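Local coordinates for hypothetical protein (Burkholderia xenovorans, PDB 2O8Q), which is of unknown function but adopts a cupin-like fold and binds a nickel ion through three histidines, at residues F65-E78 with R102-V116. Numbering follows the deposited sequence.
Sequences FQLFYVLRGWVEFE and RELRHSDDLEVLEIV
Glu114 lies alongside the ring of Phe68, both side chains pointing the same way from neighbouring antiparallel strands. From CB outward its chain is extended: CB rests 3.6 Å from Phe68 CE1, CG stays close to the same ring carbon, and the carboxylate spreads past CE1 and CZ, its plane 32° from that of the ring. At the tip OE2 accepts a hydrogen bond from Gln66 NE2 (2.8 Å), which arrives nearly along the C-O axis with amide and carboxylate almost coplanar, while OE1 is hydrogen-bonded to His44 NE2, in the neighbouring strand 42-48. Both oxygens of this buried group are thus satisfied, and its rotation is probably fixed. Gln66 itself reaches to within about 5 Å (nearest atoms) of the nickel held by His59, His61 and His101, on the inner side of the cupin barrel. Strands 66-72 and 111-116 pair antiparallel in one sheet and 74-78 and 102-106 in a second, so the two segments pass together from one sheet to the next, as paired strands do in a cupin beta-sandwich. A classic bulge places Leu71 and Arg72 opposite Glu111, whose O accepts both of their backbone N-H groups. At the bend between sheets Ser107 OG accepts a hydrogen bond from Trp74 N (3.0 Å) and donates to Asp109 OD1, while Ser107 CB sits over the five-membered ring of Trp74 in a CH-pi contact, 3.5 Å from its centroid. At the far end of strand 74-78, Arg102 NE and NH2 both donate to Glu78 OE1, each at 2.9 Å, in a salt bridge.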
loop_
_atom_site.group_PDB
_atom_site.type_symbol
_atom_site.label_atom_id
_atom_site.label_comp_id
_atom_site.label_asym_id
_atom_site.label_seq_id
_atom_site.Cartn_x
_atom_site.Cartn_y
_atom_site.Cartn_z
ATOM N N PHE A 65 -3.839 -3.342 -4.648
ATOM C CA PHE A 65 -3.979 -4.602 -3.990
ATOM C C PHE A 65 -5.419 -5.081 -4.132
ATOM O O PHE A 65 -6.355 -4.289 -3.939
ATOM C CB PHE A 65 -3.640 -4.459 -2.503
ATOM C CG PHE A 65 -3.738 -5.735 -1.755
ATOM C CD1 PHE A 65 -2.818 -6.755 -1.999
ATOM C CD2 PHE A 65 -4.778 -5.959 -0.879
ATOM C CE1 PHE A 65 -2.924 -7.968 -1.361
ATOM C CE2 PHE A 65 -4.868 -7.197 -0.225
ATOM C CZ PHE A 65 -3.946 -8.159 -0.449
ATOM N N GLN A 66 -5.586 -6.355 -4.464
ATOM C CA GLN A 66 -6.908 -6.906 -4.477
ATOM C C GLN A 66 -6.917 -8.416 -4.140
ATOM O O GLN A 66 -6.280 -9.202 -4.806
ATOM C CB GLN A 66 -7.548 -6.696 -5.865
ATOM C CG GLN A 66 -8.998 -7.145 -5.907
ATOM C CD GLN A 66 -9.684 -6.674 -7.192
ATOM O OE1 GLN A 66 -9.124 -6.848 -8.285
ATOM N NE2 GLN A 66 -10.904 -6.084 -7.047
ATOM N N LEU A 67 -7.666 -8.773 -3.089
ATOM C CA LEU A 67 -7.753 -10.169 -2.652
ATOM C C LEU A 67 -9.168 -10.563 -2.338
ATOM O O LEU A 67 -9.885 -9.790 -1.695
ATOM C CB LEU A 67 -6.944 -10.359 -1.346
ATOM C CG LEU A 67 -6.846 -11.760 -0.729
ATOM C CD1 LEU A 67 -6.177 -12.811 -1.633
ATOM C CD2 LEU A 67 -6.094 -11.693 0.624
ATOM N N PHE A 68 -9.588 -11.760 -2.773
ATOM C CA PHE A 68 -10.879 -12.334 -2.405
ATOM C C PHE A 68 -10.636 -13.584 -1.573
ATOM O O PHE A 68 -9.724 -14.389 -1.880
ATOM C CB PHE A 68 -11.648 -12.768 -3.655
ATOM C CG PHE A 68 -12.066 -11.593 -4.486
ATOM C CD1 PHE A 68 -13.210 -10.864 -4.175
ATOM C CD2 PHE A 68 -11.238 -11.105 -5.464
ATOM C CE1 PHE A 68 -13.543 -9.737 -4.894
ATOM C CE2 PHE A 68 -11.591 -9.982 -6.163
ATOM C CZ PHE A 68 -12.715 -9.294 -5.878
ATOM N N TYR A 69 -11.454 -13.726 -0.536
ATOM C CA TYR A 69 -11.470 -14.942 0.312
ATOM C C TYR A 69 -12.908 -15.416 0.419
ATOM O O TYR A 69 -13.740 -14.741 0.927
ATOM C CB TYR A 69 -10.859 -14.683 1.694
ATOM C CG TYR A 69 -10.642 -15.938 2.512
ATOM C CD1 TYR A 69 -11.695 -16.475 3.229
ATOM C CD2 TYR A 69 -9.434 -16.611 2.497
ATOM C CE1 TYR A 69 -11.512 -17.640 3.953
ATOM C CE2 TYR A 69 -9.245 -17.750 3.223
ATOM C CZ TYR A 69 -10.281 -18.277 3.944
ATOM O OH TYR A 69 -10.102 -19.451 4.668
ATOM N N VAL A 70 -13.182 -16.608 -0.089
ATOM C CA VAL A 70 -14.547 -17.134 -0.102
ATOM C C VAL A 70 -14.947 -17.672 1.263
ATOM O O VAL A 70 -14.287 -18.537 1.843
ATOM C CB VAL A 70 -14.741 -18.200 -1.189
ATOM C CG1 VAL A 70 -16.204 -18.693 -1.155
ATOM C CG2 VAL A 70 -14.375 -17.621 -2.550
ATOM N N LEU A 71 -16.076 -17.147 1.775
ATOM C CA LEU A 71 -16.568 -17.501 3.119
ATOM C C LEU A 71 -17.636 -18.605 3.069
ATOM O O LEU A 71 -17.817 -19.360 4.024
ATOM C CB LEU A 71 -17.130 -16.239 3.788
ATOM C CG LEU A 71 -16.129 -15.091 3.975
ATOM C CD1 LEU A 71 -16.866 -13.807 4.389
ATOM C CD2 LEU A 71 -15.034 -15.488 4.976
ATOM N N ARG A 72 -18.402 -18.644 1.970
ATOM C CA ARG A 72 -19.546 -19.569 1.809
ATOM C C ARG A 72 -19.842 -19.683 0.328
ATOM O O ARG A 72 -19.656 -18.750 -0.425
ATOM C CB ARG A 72 -20.774 -19.017 2.530
ATOM C CG ARG A 72 -21.954 -19.984 2.609
ATOM C CD ARG A 72 -23.193 -19.340 3.314
ATOM N NE ARG A 72 -23.630 -18.116 2.617
ATOM C CZ ARG A 72 -24.895 -17.707 2.486
ATOM N NH1 ARG A 72 -25.899 -18.430 3.000
ATOM N NH2 ARG A 72 -25.166 -16.573 1.822
ATOM N N GLY A 73 -20.261 -20.874 -0.081
ATOM C CA GLY A 73 -20.672 -21.081 -1.452
ATOM C C GLY A 73 -19.490 -21.258 -2.352
ATOM O O GLY A 73 -18.410 -21.706 -1.928
ATOM N N TRP A 74 -19.696 -20.949 -3.633
ATOM C CA TRP A 74 -18.626 -21.078 -4.599
ATOM C C TRP A 74 -18.776 -20.041 -5.691
ATOM O O TRP A 74 -19.832 -19.490 -5.898
ATOM C CB TRP A 74 -18.612 -22.505 -5.183
ATOM C CG TRP A 74 -19.860 -22.931 -5.923
ATOM C CD1 TRP A 74 -20.842 -23.764 -5.452
ATOM C CD2 TRP A 74 -20.281 -22.546 -7.262
ATOM N NE1 TRP A 74 -21.839 -23.913 -6.390
ATOM C CE2 TRP A 74 -21.521 -23.189 -7.504
ATOM C CE3 TRP A 74 -19.731 -21.742 -8.279
ATOM C CZ2 TRP A 74 -22.219 -23.012 -8.685
ATOM C CZ3 TRP A 74 -20.437 -21.579 -9.453
ATOM C CH2 TRP A 74 -21.648 -22.214 -9.643
ATOM N N VAL A 75 -17.666 -19.721 -6.336
ATOM C CA VAL A 75 -17.676 -18.744 -7.421
ATOM C C VAL A 75 -16.580 -19.154 -8.403
ATOM O O VAL A 75 -15.513 -19.628 -7.997
ATOM C CB VAL A 75 -17.409 -17.321 -6.897
ATOM C CG1 VAL A 75 -16.092 -17.234 -6.087
ATOM C CG2 VAL A 75 -17.443 -16.293 -8.015
ATOM N N GLU A 76 -16.856 -19.013 -9.708
ATOM C CA GLU A 76 -15.879 -19.322 -10.766
ATOM C C GLU A 76 -15.523 -18.012 -11.474
ATOM O O GLU A 76 -16.389 -17.283 -11.988
ATOM C CB GLU A 76 -16.474 -20.328 -11.759
ATOM C CG GLU A 76 -15.476 -20.861 -12.761
ATOM C CD GLU A 76 -16.028 -21.905 -13.669
ATOM O OE1 GLU A 76 -17.151 -21.699 -14.173
ATOM O OE2 GLU A 76 -15.346 -22.949 -13.873
ATOM N N PHE A 77 -14.210 -17.744 -11.484
ATOM C CA PHE A 77 -13.623 -16.607 -12.153
ATOM C C PHE A 77 -12.846 -17.105 -13.354
ATOM O O PHE A 77 -12.574 -18.313 -13.530
ATOM C CB PHE A 77 -12.618 -15.944 -11.210
ATOM C CG PHE A 77 -13.242 -15.311 -9.979
ATOM C CD1 PHE A 77 -14.268 -14.405 -10.115
ATOM C CD2 PHE A 77 -12.733 -15.565 -8.712
ATOM C CE1 PHE A 77 -14.834 -13.792 -8.987
ATOM C CE2 PHE A 77 -13.260 -14.923 -7.585
ATOM C CZ PHE A 77 -14.297 -14.052 -7.715
ATOM N N GLU A 78 -12.530 -16.200 -14.274
ATOM C CA GLU A 78 -11.651 -16.510 -15.381
ATOM C C GLU A 78 -10.660 -15.364 -15.507
ATOM O O GLU A 78 -11.041 -14.204 -15.434
ATOM C CB GLU A 78 -12.396 -16.719 -16.708
ATOM C CG GLU A 78 -11.514 -17.277 -17.780
ATOM C CD GLU A 78 -12.194 -17.415 -19.139
ATOM O OE1 GLU A 78 -13.422 -17.175 -19.224
ATOM O OE2 GLU A 78 -11.489 -17.778 -20.113
ATOM N N ARG A 102 -12.978 -11.998 -15.427
ATOM C CA ARG A 102 -14.426 -11.929 -15.425
ATOM C C ARG A 102 -14.929 -12.992 -14.449
ATOM O O ARG A 102 -14.162 -13.883 -14.065
ATOM C CB ARG A 102 -14.994 -12.105 -16.844
ATOM C CG ARG A 102 -14.685 -13.431 -17.505
ATOM C CD ARG A 102 -15.338 -13.564 -18.865
ATOM N NE ARG A 102 -14.978 -14.790 -19.566
ATOM C CZ ARG A 102 -15.568 -15.185 -20.693
ATOM N NH1 ARG A 102 -16.541 -14.435 -21.211
ATOM N NH2 ARG A 102 -15.191 -16.309 -21.304
ATOM N N GLU A 103 -16.189 -12.842 -14.037
ATOM C CA GLU A 103 -16.850 -13.833 -13.177
ATOM C C GLU A 103 -17.800 -14.630 -14.031
ATOM O O GLU A 103 -18.644 -14.052 -14.706
ATOM C CB GLU A 103 -17.654 -13.189 -12.054
ATOM C CG GLU A 103 -18.169 -14.216 -11.057
ATOM C CD GLU A 103 -19.682 -14.160 -10.891
ATOM O OE1 GLU A 103 -20.279 -13.050 -10.968
ATOM O OE2 GLU A 103 -20.272 -15.242 -10.702
ATOM N N LEU A 104 -17.620 -15.954 -14.033
ATOM C CA LEU A 104 -18.414 -16.819 -14.900
ATOM C C LEU A 104 -19.750 -17.236 -14.316
ATOM O O LEU A 104 -20.749 -17.313 -15.026
ATOM C CB LEU A 104 -17.617 -18.046 -15.265
ATOM C CG LEU A 104 -16.325 -17.821 -16.054
ATOM C CD1 LEU A 104 -15.656 -19.170 -16.440
ATOM C CD2 LEU A 104 -16.609 -17.031 -17.338
ATOM N N ARG A 105 -19.771 -17.515 -13.020
ATOM C CA ARG A 105 -20.974 -18.010 -12.358
ATOM C C ARG A 105 -20.693 -18.123 -10.889
ATOM O O ARG A 105 -19.527 -18.194 -10.487
ATOM C CB ARG A 105 -21.387 -19.391 -12.921
ATOM C CG ARG A 105 -20.252 -20.418 -13.098
ATOM C CD ARG A 105 -20.679 -21.719 -13.741
ATOM N NE ARG A 105 -21.275 -21.572 -15.060
ATOM C CZ ARG A 105 -20.585 -21.441 -16.191
ATOM N NH1 ARG A 105 -19.262 -21.410 -16.151
ATOM N NH2 ARG A 105 -21.204 -21.359 -17.353
ATOM N N HIS A 106 -21.755 -18.196 -10.085
ATOM C CA HIS A 106 -21.609 -18.394 -8.638
ATOM C C HIS A 106 -22.833 -19.063 -8.038
ATOM O O HIS A 106 -23.910 -19.093 -8.617
ATOM C CB HIS A 106 -21.329 -17.072 -7.922
ATOM C CG HIS A 106 -22.399 -16.075 -8.135
ATOM N ND1 HIS A 106 -22.346 -15.168 -9.172
ATOM C CD2 HIS A 106 -23.577 -15.857 -7.492
ATOM C CE1 HIS A 106 -23.448 -14.430 -9.152
ATOM N NE2 HIS A 106 -24.206 -14.822 -8.140
ATOM N N SER A 107 -22.644 -19.566 -6.827
ATOM C CA SER A 107 -23.718 -20.164 -6.088
ATOM C C SER A 107 -24.673 -19.100 -5.474
ATOM O O SER A 107 -24.302 -17.958 -5.261
ATOM C CB SER A 107 -23.159 -21.062 -4.987
ATOM O OG SER A 107 -22.571 -20.301 -3.949
ATOM N N ASP A 108 -25.919 -19.546 -5.205
ATOM C CA ASP A 108 -26.908 -18.663 -4.619
ATOM C C ASP A 108 -26.532 -18.206 -3.241
ATOM O O ASP A 108 -27.026 -17.169 -2.803
ATOM C CB ASP A 108 -28.259 -19.361 -4.474
ATOM C CG ASP A 108 -28.972 -19.505 -5.766
ATOM O OD1 ASP A 108 -28.634 -18.759 -6.735
ATOM O OD2 ASP A 108 -29.907 -20.355 -5.782
ATOM N N ASP A 109 -25.716 -19.007 -2.549
ATOM C CA ASP A 109 -25.274 -18.700 -1.198
ATOM C C ASP A 109 -23.855 -18.110 -1.144
ATOM O O ASP A 109 -23.259 -18.042 -0.072
ATOM C CB ASP A 109 -25.381 -19.923 -0.309
ATOM C CG ASP A 109 -24.464 -21.036 -0.711
ATOM O OD1 ASP A 109 -24.008 -21.091 -1.872
ATOM O OD2 ASP A 109 -24.176 -21.871 0.156
ATOM N N LEU A 110 -23.301 -17.696 -2.271
ATOM C CA LEU A 110 -21.956 -17.131 -2.224
ATOM C C LEU A 110 -21.828 -15.976 -1.211
ATOM O O LEU A 110 -22.638 -15.038 -1.215
ATOM C CB LEU A 110 -21.518 -16.591 -3.589
ATOM C CG LEU A 110 -20.164 -15.860 -3.665
ATOM C CD1 LEU A 110 -19.059 -16.890 -3.462
ATOM C CD2 LEU A 110 -20.050 -15.071 -4.979
ATOM N N GLU A 111 -20.776 -16.045 -0.399
ATOM C CA GLU A 111 -20.335 -14.922 0.446
ATOM C C GLU A 111 -18.822 -14.843 0.342
ATOM O O GLU A 111 -18.158 -15.844 0.584
ATOM C CB GLU A 111 -20.752 -15.178 1.892
ATOM C CG GLU A 111 -20.617 -13.965 2.807
ATOM C CD GLU A 111 -21.129 -14.227 4.216
ATOM O OE1 GLU A 111 -21.165 -15.410 4.624
ATOM O OE2 GLU A 111 -21.484 -13.257 4.911
ATOM N N VAL A 112 -18.279 -13.674 -0.002
ATOM C CA VAL A 112 -16.863 -13.532 -0.261
ATOM C C VAL A 112 -16.390 -12.222 0.339
ATOM O O VAL A 112 -17.028 -11.182 0.149
ATOM C CB VAL A 112 -16.562 -13.673 -1.795
ATOM C CG1 VAL A 112 -17.304 -12.646 -2.607
ATOM C CG2 VAL A 112 -15.041 -13.643 -2.060
ATOM N N LEU A 113 -15.253 -12.252 1.002
ATOM C CA LEU A 113 -14.617 -11.046 1.506
ATOM C C LEU A 113 -13.652 -10.530 0.434
ATOM O O LEU A 113 -12.851 -11.265 -0.122
ATOM C CB LEU A 113 -13.827 -11.391 2.767
ATOM C CG LEU A 113 -13.029 -10.276 3.446
ATOM C CD1 LEU A 113 -13.931 -9.163 4.039
ATOM C CD2 LEU A 113 -12.057 -10.883 4.542
ATOM N N GLU A 114 -13.748 -9.236 0.166
ATOM C CA GLU A 114 -12.876 -8.541 -0.759
ATOM C C GLU A 114 -12.100 -7.506 0.055
ATOM O O GLU A 114 -12.700 -6.753 0.803
ATOM C CB GLU A 114 -13.640 -7.796 -1.874
ATOM C CG GLU A 114 -12.737 -7.040 -2.866
ATOM C CD GLU A 114 -13.483 -6.407 -4.009
ATOM O OE1 GLU A 114 -14.721 -6.165 -3.890
ATOM O OE2 GLU A 114 -12.853 -6.102 -5.062
ATOM N N ILE A 115 -10.772 -7.486 -0.144
ATOM C CA ILE A 115 -9.865 -6.494 0.427
ATOM C C ILE A 115 -9.182 -5.825 -0.757
ATOM O O ILE A 115 -8.616 -6.500 -1.598
ATOM C CB ILE A 115 -8.828 -7.107 1.375
ATOM C CG1 ILE A 115 -9.485 -8.076 2.362
ATOM C CG2 ILE A 115 -8.000 -5.971 2.028
ATOM C CD1 ILE A 115 -9.462 -9.573 1.951
ATOM N N VAL A 116 -9.191 -4.493 -0.819
ATOM C CA VAL A 116 -8.758 -3.797 -2.025
ATOM C C VAL A 116 -8.177 -2.448 -1.663
ATOM O O VAL A 116 -8.642 -1.807 -0.711
ATOM C CB VAL A 116 -9.996 -3.558 -2.937
ATOM C CG1 VAL A 116 -10.918 -2.401 -2.358
ATOM C CG2 VAL A 116 -9.633 -3.230 -4.404
#